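Local coordinates for Melibiose/raffinose/stachyose-binding protein MelE (Bacillus subtilis subsp. subtilis str. 168, PDB 4R6H) that binds melibiose, raffinose and stachyose as the solute-binding component of an ABC transporter that imports these sugars, at residues 200-212 against 292-304. Sequence-based numbering, arbitrary orientation.
Sequences QFATPLLITDPAH and TPAIHPGDDPIWI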
# COMPACT_ATOMS: atom_id res chain seq x y z
N GLN A 200 -2.41 8.43 2.34
CA GLN A 200 -2.79 8.47 0.95
C GLN A 200 -2.97 9.90 0.47
O GLN A 200 -2.48 10.25 -0.59
CB GLN A 200 -4.07 7.68 0.63
CG GLN A 200 -3.88 6.20 0.53
CD GLN A 200 -5.13 5.43 0.11
OE1 GLN A 200 -5.40 4.39 0.67
NE2 GLN A 200 -5.78 5.86 -0.97
N PHE A 201 -3.69 10.72 1.26
CA PHE A 201 -3.99 12.08 0.77
C PHE A 201 -2.80 13.03 0.88
O PHE A 201 -2.78 14.08 0.23
CB PHE A 201 -5.26 12.65 1.40
CG PHE A 201 -6.53 12.11 0.80
CD1 PHE A 201 -6.94 12.49 -0.49
CD2 PHE A 201 -7.33 11.26 1.51
CE1 PHE A 201 -8.12 12.00 -1.01
CE2 PHE A 201 -8.54 10.79 1.01
CZ PHE A 201 -8.93 11.16 -0.29
N ALA A 202 -1.79 12.68 1.67
CA ALA A 202 -0.56 13.48 1.70
C ALA A 202 0.12 13.56 0.34
O ALA A 202 0.75 14.55 0.00
CB ALA A 202 0.42 12.90 2.71
N THR A 203 -0.02 12.51 -0.48
CA THR A 203 0.55 12.51 -1.83
C THR A 203 -0.04 13.58 -2.77
O THR A 203 0.75 14.43 -3.26
CB THR A 203 0.55 11.06 -2.40
OG1 THR A 203 1.52 10.26 -1.69
CG2 THR A 203 0.89 11.01 -3.87
N PRO A 204 -1.37 13.61 -2.98
CA PRO A 204 -1.89 14.73 -3.81
C PRO A 204 -1.65 16.07 -3.14
O PRO A 204 -1.48 17.09 -3.84
CB PRO A 204 -3.37 14.43 -3.92
CG PRO A 204 -3.70 13.39 -2.90
CD PRO A 204 -2.42 12.62 -2.69
N LEU A 205 -1.59 16.13 -1.81
CA LEU A 205 -1.42 17.44 -1.16
C LEU A 205 -0.02 17.98 -1.37
O LEU A 205 0.13 19.16 -1.69
CB LEU A 205 -1.71 17.36 0.32
CG LEU A 205 -1.54 18.65 1.15
CD1 LEU A 205 -2.59 19.64 0.75
CD2 LEU A 205 -1.64 18.31 2.61
N LEU A 206 0.99 17.13 -1.24
CA LEU A 206 2.36 17.57 -1.05
C LEU A 206 3.36 17.11 -2.10
O LEU A 206 4.48 17.60 -2.10
CB LEU A 206 2.88 17.18 0.35
CG LEU A 206 2.06 17.60 1.56
CD1 LEU A 206 2.51 16.94 2.83
CD2 LEU A 206 2.12 19.12 1.70
N ILE A 207 2.97 16.15 -2.94
CA ILE A 207 3.90 15.48 -3.84
C ILE A 207 3.61 15.61 -5.31
O ILE A 207 4.51 15.98 -6.07
CB ILE A 207 4.00 13.96 -3.49
CG1 ILE A 207 4.36 13.75 -2.01
CG2 ILE A 207 5.00 13.27 -4.39
CD1 ILE A 207 5.64 14.42 -1.53
N THR A 208 2.38 15.34 -5.77
CA THR A 208 2.14 15.12 -7.20
C THR A 208 2.18 16.38 -8.06
O THR A 208 2.52 16.30 -9.25
CB THR A 208 0.84 14.37 -7.48
OG1 THR A 208 -0.24 14.99 -6.79
CG2 THR A 208 0.95 12.93 -7.00
N ASP A 209 1.83 17.53 -7.49
CA ASP A 209 1.70 18.77 -8.32
C ASP A 209 3.04 19.50 -8.30
O ASP A 209 3.48 19.93 -7.27
CB ASP A 209 0.56 19.63 -7.79
CG ASP A 209 0.27 20.83 -8.65
OD1 ASP A 209 0.85 20.96 -9.74
OD2 ASP A 209 -0.55 21.63 -8.21
N PRO A 210 3.70 19.62 -9.48
CA PRO A 210 5.02 20.28 -9.49
C PRO A 210 5.01 21.71 -8.94
O PRO A 210 5.95 22.12 -8.26
CB PRO A 210 5.43 20.28 -10.98
CG PRO A 210 4.36 19.60 -11.73
CD PRO A 210 3.25 19.17 -10.81
N ALA A 211 3.91 22.44 -9.15
CA ALA A 211 3.80 23.79 -8.62
C ALA A 211 3.43 23.86 -7.13
O ALA A 211 3.48 24.93 -6.54
CB ALA A 211 2.79 24.59 -9.44
N HIS A 212 3.04 22.71 -6.54
CA HIS A 212 2.58 22.67 -5.16
C HIS A 212 3.06 21.43 -4.49
O HIS A 212 2.27 20.58 -4.04
CB HIS A 212 1.03 22.79 -5.09
CG HIS A 212 0.51 24.01 -5.79
ND1 HIS A 212 -0.10 23.97 -7.02
CD2 HIS A 212 0.61 25.32 -5.47
CE1 HIS A 212 -0.40 25.19 -7.41
NE2 HIS A 212 0.01 26.03 -6.48
N THR A 292 -7.03 7.77 -5.88
CA THR A 292 -7.09 8.80 -4.85
C THR A 292 -7.36 10.14 -5.50
O THR A 292 -6.63 10.53 -6.41
CB THR A 292 -5.76 8.88 -4.06
OG1 THR A 292 -5.50 7.61 -3.43
CG2 THR A 292 -5.82 9.92 -2.97
N PRO A 293 -8.43 10.85 -5.07
CA PRO A 293 -8.67 12.17 -5.65
C PRO A 293 -7.52 13.15 -5.48
O PRO A 293 -6.84 13.16 -4.45
CB PRO A 293 -9.90 12.64 -4.89
CG PRO A 293 -10.64 11.39 -4.50
CD PRO A 293 -9.51 10.42 -4.18
N ALA A 294 -7.38 14.02 -6.48
CA ALA A 294 -6.44 15.12 -6.44
C ALA A 294 -6.94 16.23 -5.52
O ALA A 294 -8.12 16.30 -5.18
CB ALA A 294 -6.26 15.67 -7.85
N ILE A 295 -6.00 17.09 -5.13
CA ILE A 295 -6.28 18.20 -4.22
C ILE A 295 -6.06 19.55 -4.87
O ILE A 295 -6.85 20.47 -4.64
CB ILE A 295 -5.47 18.02 -2.92
CG1 ILE A 295 -6.12 16.92 -2.08
CG2 ILE A 295 -5.44 19.31 -2.05
CD1 ILE A 295 -5.28 16.42 -0.91
N HIS A 296 -4.99 19.71 -5.63
CA HIS A 296 -4.70 21.00 -6.26
C HIS A 296 -5.35 21.11 -7.64
O HIS A 296 -5.48 20.14 -8.37
CB HIS A 296 -3.20 21.19 -6.38
CG HIS A 296 -2.51 21.20 -5.07
ND1 HIS A 296 -2.55 22.28 -4.22
CD2 HIS A 296 -1.80 20.24 -4.43
CE1 HIS A 296 -1.89 21.99 -3.12
NE2 HIS A 296 -1.44 20.75 -3.21
N PRO A 297 -5.74 22.32 -8.03
CA PRO A 297 -6.40 22.50 -9.32
C PRO A 297 -5.53 22.06 -10.47
O PRO A 297 -4.34 22.33 -10.52
CB PRO A 297 -6.67 24.02 -9.41
CG PRO A 297 -6.13 24.64 -8.17
CD PRO A 297 -5.59 23.58 -7.25
N GLY A 298 -6.17 21.34 -11.39
CA GLY A 298 -5.49 20.86 -12.58
C GLY A 298 -4.72 19.56 -12.39
O GLY A 298 -4.29 18.99 -13.38
N ASP A 299 -4.52 19.12 -11.14
CA ASP A 299 -3.76 17.89 -10.90
C ASP A 299 -4.66 16.67 -11.11
O ASP A 299 -5.86 16.75 -10.98
CB ASP A 299 -3.19 17.93 -9.49
CG ASP A 299 -2.08 16.93 -9.25
OD1 ASP A 299 -1.45 16.42 -10.20
OD2 ASP A 299 -1.84 16.69 -8.06
N ASP A 300 -4.04 15.54 -11.46
CA ASP A 300 -4.75 14.31 -11.76
C ASP A 300 -4.87 13.45 -10.49
O ASP A 300 -3.97 13.48 -9.62
CB ASP A 300 -3.98 13.51 -12.81
CG ASP A 300 -3.95 14.19 -14.19
OD1 ASP A 300 -4.88 14.93 -14.51
OD2 ASP A 300 -3.01 13.91 -14.97
N PRO A 301 -5.93 12.64 -10.44
CA PRO A 301 -6.00 11.58 -9.42
C PRO A 301 -4.82 10.63 -9.56
O PRO A 301 -4.16 10.56 -10.62
CB PRO A 301 -7.33 10.87 -9.71
CG PRO A 301 -8.12 11.86 -10.54
CD PRO A 301 -7.14 12.70 -11.27
N ILE A 302 -4.56 9.88 -8.50
CA ILE A 302 -3.32 9.11 -8.41
C ILE A 302 -3.61 7.78 -7.70
O ILE A 302 -4.37 7.73 -6.73
CB ILE A 302 -2.24 9.98 -7.65
CG1 ILE A 302 -0.85 9.40 -7.74
CG2 ILE A 302 -2.62 10.23 -6.20
CD1 ILE A 302 -0.25 9.48 -9.10
N TRP A 303 -2.99 6.70 -8.20
CA TRP A 303 -2.93 5.45 -7.42
C TRP A 303 -1.76 5.47 -6.44
O TRP A 303 -0.65 5.86 -6.81
CB TRP A 303 -2.75 4.24 -8.33
CG TRP A 303 -3.92 3.87 -9.22
CD1 TRP A 303 -3.90 3.80 -10.57
CD2 TRP A 303 -5.22 3.45 -8.82
NE1 TRP A 303 -5.10 3.42 -11.05
CE2 TRP A 303 -5.94 3.18 -9.99
CE3 TRP A 303 -5.86 3.31 -7.58
CZ2 TRP A 303 -7.27 2.77 -9.97
CZ3 TRP A 303 -7.16 2.87 -7.55
CH2 TRP A 303 -7.87 2.63 -8.72
N ILE A 304 -1.99 5.02 -5.22
CA ILE A 304 -0.95 5.00 -4.19
C ILE A 304 -0.50 3.60 -3.92
O ILE A 304 -1.33 2.69 -3.72
CB ILE A 304 -1.44 5.60 -2.86
CG1 ILE A 304 -1.97 7.05 -3.03
CG2 ILE A 304 -0.37 5.53 -1.80
CD1 ILE A 304 -0.98 7.99 -3.63
O HOH W 1 -3.24 17.45 -5.95
O HOH W 2 -3.05 13.58 -6.96
O HOH W 3 1.19 16.04 -11.71
O HOH W 4 -1.88 21.54 -11.51
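His212 lies over one face of the His296 ring, its CB 3.6 Å above the ring centroid in a CH-pi contact. The two imidazoles form an offset stack, planes 17° apart. At the edge of His296, NE2 donates to Leu205 O at 2.7 Å. The bond is nearly straight and in the ring plane; Pro204 O lies near that plane too, 3.2 Å from His296 CD2. The His212 ring is held by its own edge, where ND1 donates to Asp209 OD2 at 2.7 Å, in the ring plane but from above the carboxylate plane.

In this solute-binding protein fold, the contact joins the end of helix 192-206 and the turn after it to the loop from strand 287-291 to strand 303-306 of the mixed sheet. The loop reverses in a type II beta turn from His296 to Asp299. An alanine in place of His296 would probably leave Leu205 O without this donor and His212 without its stacking partner.

Next to the turn, Asp299 OD2 takes the Thr208 hydroxyl on its syn lone pair at 2.7 Å. Water 1 adds a second bond to OD2 and links Pro204 O to His296 N.

Ile295 CD1 packs against Pro204 CG and Leu205 CB. Thr292 CG2 lies 3.7 Å from Phe201 CE1. Thr203 and Ile304 meet tip to tip, CG2 to CD1. Gln200 OE1 is hydrogen-bonded to Gln196 NE2, and Gln200 NE2 also to Gly144 O. The Gln200 chain, extended beyond CG (chi2 -176°), brings NE2 to 3.0 Å from Thr292 OG1, a bent hydrogen bond of 138° close to the amide plane.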